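Local coordinates for glucosamine--fructose-6-phosphate aminotransferase [isomerizing] (Francisella tularensis subsp. tularensis, PDB 3TBF) that converts fructose 6-phosphate to glucosamine 6-phosphate with glutamine as nitrogen donor, its C-terminal domain carrying out the sugar-phosphate isomerase step, at the interface of chains A and B. Numbering follows the deposited sequence. Chains: chain A/B, Glucosamine--fructose-6-phosphate aminotransferase [isomerizing].

The interface of chains A and B. Residues chain A 228, 250, 254-258; chain B 229, 256, 258, 260, 268, 272.
Strand 256-261 of the second SIS domain meets its own copy across the two-fold axis of the isomerase-domain dimer, and a pair of histidines stacks at the centre. The rings of A:His256 and B:His256 come tip to tip and overlap nearly parallel, centroids 3.7 Å apart and planes 11° apart, so that CE1 of each lies over the centre of the other. Both have CG anti to the backbone N (chi1 about -167° in both), which sends the rings towards the axis. Imidazole suits this place because it stacks by its face while both nitrogens bond at the rim. NE2 of A:His256 donates in its ring plane to the anti lone pair of B:Glu258 OE1 at 2.8 Å, and B:His256 NE2 reaches A:Glu258 OE1 in the same way at 2.9 Å. The extended glutamates slide past the histidines in opposite directions and bring their own carboxylates together, A:Glu258 CD lying 3.6 Å from B:Glu258 CD; if both are ionised they would repel, and the histidine bonds, with any positive charge there, could ease this. On its other nitrogen, A:His256 ND1 shares a hydrogen bond with B:His229 ND1 at 3.0 Å, edge to edge; one of the two must carry the proton, and the structure does not show which. A second donor, the hydroxyl OH of B:Tyr260, grips B:Glu258 OE1 from above the carboxylate plane at 2.7 Å. That phenol in turn accepts from A:Lys250, whose long chain, bent at chi3 (39°), spans from helix 238-253 and puts NZ in the tyrosine ring plane, 2.9 Å from B:Tyr260 OH. Branched B:Leu272 crosses the lysine's aliphatic stem at about a right angle, its CD1 pressed tightly against A:Lys250 CD at 3.4 Å.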
# COMPACT_ATOMS: atom_id res chain seq x y z
N GLU A 228 17.18 -14.98 -5.21
CA GLU A 228 15.93 -14.73 -5.94
C GLU A 228 14.90 -13.93 -5.12
O GLU A 228 13.84 -13.58 -5.63
CB GLU A 228 15.33 -16.02 -6.47
CG GLU A 228 16.28 -16.88 -7.34
CD GLU A 228 16.52 -16.33 -8.76
OE1 GLU A 228 15.68 -15.53 -9.28
OE2 GLU A 228 17.56 -16.72 -9.35
N LYS A 250 13.79 -5.09 -8.39
CA LYS A 250 12.90 -5.98 -9.08
C LYS A 250 12.91 -5.67 -10.58
O LYS A 250 13.08 -6.56 -11.43
CB LYS A 250 11.51 -5.78 -8.46
CG LYS A 250 10.37 -6.58 -8.96
CD LYS A 250 9.15 -6.51 -8.03
CE LYS A 250 8.90 -5.10 -7.43
NZ LYS A 250 7.59 -5.00 -6.70
N TYR A 254 15.41 -8.39 -11.74
CA TYR A 254 14.39 -9.41 -11.70
C TYR A 254 14.38 -10.27 -10.45
O TYR A 254 13.67 -11.20 -10.42
CB TYR A 254 14.44 -10.33 -12.92
CG TYR A 254 14.51 -9.60 -14.23
CD1 TYR A 254 13.84 -8.40 -14.41
CD2 TYR A 254 15.25 -10.12 -15.30
CE1 TYR A 254 13.91 -7.71 -15.60
CE2 TYR A 254 15.31 -9.44 -16.51
CZ TYR A 254 14.65 -8.23 -16.65
OH TYR A 254 14.68 -7.54 -17.85
N ILE A 255 15.14 -9.92 -9.43
CA ILE A 255 14.95 -10.47 -8.11
C ILE A 255 13.57 -10.12 -7.55
O ILE A 255 13.10 -9.00 -7.71
CB ILE A 255 15.99 -9.96 -7.14
CG1 ILE A 255 17.37 -10.48 -7.52
CG2 ILE A 255 15.70 -10.45 -5.77
CD1 ILE A 255 18.52 -9.90 -6.65
N HIS A 256 12.95 -11.06 -6.85
CA HIS A 256 11.68 -10.80 -6.20
C HIS A 256 11.90 -9.97 -4.95
O HIS A 256 11.96 -10.49 -3.83
CB HIS A 256 10.92 -12.09 -5.87
CG HIS A 256 9.48 -11.87 -5.50
ND1 HIS A 256 8.63 -12.91 -5.16
CD2 HIS A 256 8.73 -10.74 -5.42
CE1 HIS A 256 7.43 -12.42 -4.90
NE2 HIS A 256 7.48 -11.11 -5.01
N ALA A 257 11.96 -8.66 -5.13
CA ALA A 257 12.25 -7.76 -4.04
C ALA A 257 10.94 -7.25 -3.59
O ALA A 257 10.13 -6.90 -4.41
CB ALA A 257 13.10 -6.61 -4.54
N GLU A 258 10.73 -7.19 -2.27
CA GLU A 258 9.55 -6.63 -1.70
C GLU A 258 9.85 -5.81 -0.45
O GLU A 258 10.70 -6.21 0.41
CB GLU A 258 8.61 -7.77 -1.32
CG GLU A 258 7.21 -7.24 -0.99
CD GLU A 258 6.25 -8.33 -0.58
OE1 GLU A 258 6.75 -9.47 -0.42
OE2 GLU A 258 5.04 -8.03 -0.37
N HIS B 229 7.65 -18.83 -5.09
CA HIS B 229 7.01 -17.57 -5.38
C HIS B 229 5.55 -17.80 -5.79
O HIS B 229 5.24 -18.84 -6.34
CB HIS B 229 7.69 -16.91 -6.57
CG HIS B 229 9.17 -16.74 -6.42
ND1 HIS B 229 9.73 -15.63 -5.84
CD2 HIS B 229 10.21 -17.52 -6.81
CE1 HIS B 229 11.05 -15.75 -5.84
NE2 HIS B 229 11.37 -16.88 -6.44
N HIS B 256 6.84 -17.14 -1.06
CA HIS B 256 6.92 -15.70 -1.22
C HIS B 256 5.80 -15.24 -2.14
O HIS B 256 5.97 -15.11 -3.34
CB HIS B 256 8.29 -15.27 -1.73
CG HIS B 256 8.52 -13.79 -1.65
ND1 HIS B 256 9.72 -13.20 -1.98
CD2 HIS B 256 7.70 -12.77 -1.27
CE1 HIS B 256 9.62 -11.89 -1.83
NE2 HIS B 256 8.41 -11.61 -1.39
N GLU B 258 2.96 -12.54 -3.27
CA GLU B 258 2.77 -11.10 -3.27
C GLU B 258 1.61 -10.73 -4.11
O GLU B 258 1.48 -11.30 -5.15
CB GLU B 258 3.99 -10.39 -3.86
CG GLU B 258 3.96 -8.84 -3.58
CD GLU B 258 5.24 -8.11 -4.05
OE1 GLU B 258 6.07 -8.75 -4.74
OE2 GLU B 258 5.37 -6.88 -3.74
N TYR B 260 -0.54 -7.80 -6.34
CA TYR B 260 -0.44 -6.58 -7.11
C TYR B 260 -1.79 -6.20 -7.65
O TYR B 260 -2.58 -7.05 -7.99
CB TYR B 260 0.48 -6.80 -8.30
CG TYR B 260 1.93 -6.96 -7.97
CD1 TYR B 260 2.74 -5.84 -7.78
CD2 TYR B 260 2.50 -8.22 -7.83
CE1 TYR B 260 4.10 -5.97 -7.45
CE2 TYR B 260 3.84 -8.36 -7.50
CZ TYR B 260 4.64 -7.24 -7.31
OH TYR B 260 6.00 -7.35 -6.99
N GLY B 268 7.63 -3.50 -12.69
CA GLY B 268 8.43 -4.67 -12.41
C GLY B 268 7.64 -5.96 -12.33
O GLY B 268 8.06 -6.98 -12.86
N LEU B 272 8.89 -10.38 -13.25
CA LEU B 272 9.10 -11.52 -12.35
C LEU B 272 8.40 -12.77 -12.83
O LEU B 272 8.69 -13.85 -12.34
CB LEU B 272 8.55 -11.20 -10.98
CG LEU B 272 9.28 -10.10 -10.23
CD1 LEU B 272 8.49 -9.65 -9.02
CD2 LEU B 272 10.65 -10.63 -9.86